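Local coordinates for thiamin pyrophosphokinase family protein (Enterococcus faecalis, PDB 3MEL) that probably catalyses the ATP-dependent pyrophosphorylation of thiamine to thiamine diphosphate, at the interface of chains A and B. Sequence-based numbering; all coordinates share one arbitrary frame. Chains: chain A/B, Thiamin pyrophosphokinase family protein.

The interface of chains A and B. Residues chain A 155-156, 189, 211-213; chain B 105, 107.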
ATOM      1  N   TYR A 155     -11.139 -10.143  -7.915  1.00 34.57           N
ATOM      2  CA  TYR A 155     -11.358  -9.960  -6.488  1.00 30.16           C
ATOM      3  C   TYR A 155     -12.015  -8.632  -6.141  1.00 30.55           C
ATOM      4  O   TYR A 155     -11.935  -7.676  -6.901  1.00 30.67           O
ATOM      5  CB  TYR A 155     -10.042 -10.147  -5.734  1.00 32.35           C
ATOM      6  CG  TYR A 155      -9.414 -11.505  -5.987  1.00 38.86           C
ATOM      7  CD1 TYR A 155      -9.994 -12.668  -5.469  1.00 39.57           C
ATOM      8  CD2 TYR A 155      -8.253 -11.633  -6.742  1.00 39.44           C
ATOM      9  CE1 TYR A 155      -9.439 -13.904  -5.697  1.00 37.20           C
ATOM     10  CE2 TYR A 155      -7.685 -12.876  -6.971  1.00 42.19           C
ATOM     11  CZ  TYR A 155      -8.284 -14.008  -6.442  1.00 44.01           C
ATOM     12  OH  TYR A 155      -7.738 -15.256  -6.669  1.00 42.76           O
ATOM     13  N   LEU A 156     -12.686  -8.597  -4.998  1.00 28.93           N
ATOM     14  CA  LEU A 156     -13.313  -7.388  -4.489  1.00 28.61           C
ATOM     15  C   LEU A 156     -12.860  -7.172  -3.039  1.00 30.16           C
ATOM     16  O   LEU A 156     -12.668  -8.121  -2.290  1.00 33.23           O
ATOM     17  CB  LEU A 156     -14.838  -7.519  -4.570  1.00 31.05           C
ATOM     18  CG  LEU A 156     -15.739  -6.420  -3.993  1.00 32.12           C
ATOM     19  CD1 LEU A 156     -15.499  -5.040  -4.638  1.00 28.62           C
ATOM     20  CD2 LEU A 156     -17.203  -6.823  -4.083  1.00 29.76           C
ATOM     21  N   SER A 189      -9.953 -10.083  -0.818  1.00 36.25           N
ATOM     22  CA  SER A 189     -10.211 -11.392  -1.436  1.00 37.51           C
ATOM     23  C   SER A 189     -11.683 -11.805  -1.448  1.00 33.25           C
ATOM     24  O   SER A 189     -12.012 -12.968  -1.609  1.00 37.21           O
ATOM     25  CB  SER A 189      -9.336 -12.478  -0.809  1.00 34.76           C
ATOM     26  OG  SER A 189      -7.979 -12.042  -0.745  1.00 40.23           O
ATOM     27  N   SER A 211      -9.137  -6.282  -7.899  1.00 26.83           N
ATOM     28  CA  SER A 211      -7.776  -6.720  -8.173  1.00 28.33           C
ATOM     29  C   SER A 211      -7.789  -8.064  -8.882  1.00 33.15           C
ATOM     30  O   SER A 211      -8.847  -8.664  -9.035  1.00 33.77           O
ATOM     31  CB  SER A 211      -6.993  -6.822  -6.862  1.00 31.74           C
ATOM     32  OG  SER A 211      -7.729  -7.508  -5.841  1.00 33.89           O
ATOM     33  N   LYS A 212      -6.619  -8.525  -9.321  1.00 33.99           N
ATOM     34  CA  LYS A 212      -6.476  -9.850  -9.939  1.00 41.64           C
ATOM     35  C   LYS A 212      -5.041 -10.352  -9.822  1.00 46.48           C
ATOM     36  O   LYS A 212      -4.146  -9.582  -9.484  1.00 40.11           O
ATOM     37  CB  LYS A 212      -6.865  -9.818 -11.415  1.00 42.43           C
ATOM     38  CG  LYS A 212      -5.834  -9.134 -12.312  1.00 41.50           C
ATOM     39  CD  LYS A 212      -6.318  -9.054 -13.749  1.00 42.31           C
ATOM     40  CE  LYS A 212      -5.448  -8.135 -14.592  1.00 47.15           C
ATOM     41  NZ  LYS A 212      -6.008  -7.937 -15.968  1.00 45.14           N
ATOM     42  N   ASP A 213      -4.807 -11.628 -10.131  1.00 46.82           N
ATOM     43  CA  ASP A 213      -3.468 -12.179  -9.933  1.00 50.47           C
ATOM     44  C   ASP A 213      -2.474 -11.927 -11.080  1.00 53.09           C
ATOM     45  O   ASP A 213      -2.838 -11.439 -12.146  1.00 48.52           O
ATOM     46  CB  ASP A 213      -3.517 -13.658  -9.531  1.00 58.81           C
ATOM     47  CG  ASP A 213      -3.835 -13.849  -8.048  1.00 58.37           C
ATOM     48  OD1 ASP A 213      -3.361 -13.037  -7.211  1.00 46.00           O
ATOM     49  OD2 ASP A 213      -4.564 -14.817  -7.728  1.00 56.62           O
TER
ATOM     50  N   ARG B 105      -1.366  -7.542  -5.193  1.00 31.03           N
ATOM     51  CA  ARG B 105      -2.657  -7.025  -4.756  1.00 30.19           C
ATOM     52  C   ARG B 105      -2.499  -6.102  -3.543  1.00 31.43           C
ATOM     53  O   ARG B 105      -1.737  -6.369  -2.618  1.00 27.48           O
ATOM     54  CB  ARG B 105      -3.647  -8.160  -4.449  1.00 31.98           C
ATOM     55  CG  ARG B 105      -4.313  -8.794  -5.661  1.00 32.42           C
ATOM     56  CD  ARG B 105      -4.098 -10.319  -5.746  1.00 36.74           C
ATOM     57  NE  ARG B 105      -5.020 -11.168  -4.972  1.00 36.88           N
ATOM     58  CZ  ARG B 105      -6.020 -10.745  -4.199  1.00 36.33           C
ATOM     59  NH1 ARG B 105      -6.290  -9.459  -4.065  1.00 38.97           N
ATOM     60  NH2 ARG B 105      -6.763 -11.621  -3.546  1.00 38.81           N
ATOM     61  N   ASP B 107      -5.171  -4.819  -1.671  1.00 34.97           N
ATOM     62  CA  ASP B 107      -6.125  -5.115  -0.602  1.00 32.74           C
ATOM     63  C   ASP B 107      -5.491  -6.122   0.346  1.00 33.94           C
ATOM     64  O   ASP B 107      -5.915  -6.277   1.481  1.00 36.26           O
ATOM     65  CB  ASP B 107      -7.454  -5.636  -1.166  1.00 32.82           C
ATOM     66  CG  ASP B 107      -7.317  -6.962  -1.906  1.00 34.63           C
ATOM     67  OD1 ASP B 107      -6.246  -7.228  -2.494  1.00 35.76           O
ATOM     68  OD2 ASP B 107      -8.300  -7.735  -1.914  1.00 31.45           O
TER
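The guanidinium of B:Arg105 lies flat on one face of the A:Tyr155 ring, the two planes 6° apart, with B:Arg105 NH2 3.6 Å from the centroid of the A:Tyr155 ring in a cation-pi stack. In return, the CD2 side of the ring covers the centre of one guanidinium face, while CB of A:Ser189 and OD2 of B:Asp107 sit at the guanidinium edge, in its plane. In this two-chain assembly, probably the thiamin pyrophosphokinase family dimer, the arginine comes from the catalytic-domain region of one subunit, just ahead of helix 106-113, and packs against strands 155-160 and 206-211 of the other. Bends at chi2 and chi3 turn the guanidinium broadside to the tyrosine.

Its nitrogens reach different partners. B:Arg105 NE forms a salt bridge with A:Asp213 OD1 at 3.4 Å, the carboxylate tilted by 56° from the guanidinium plane. B:Arg105 NH1 hydrogen-bonds A:Ser211 OG at 3.0 Å, and NH2 makes a weak, bent bond to the hydroxyl OG of A:Ser189.

From its own chain, B:Asp107 steadies the arginine through a salt bridge of 2.7 Å between B:Asp107 OD1 and B:Arg105 NH1. The other carboxylate oxygen, B:Asp107 OD2, crosses to chain A and accepts the backbone N-H of A:Ser189 (N to OD2 3.1 Å), which points fairly straight at it, roughly in line with the C-O bond. CG of B:Asp107 stands between backbone N and carbonyl carbon (chi1 64°), placing the carboxylate between the arginine and the serine backbone. The two-fold axis repeats the arrangement with the chains exchanged.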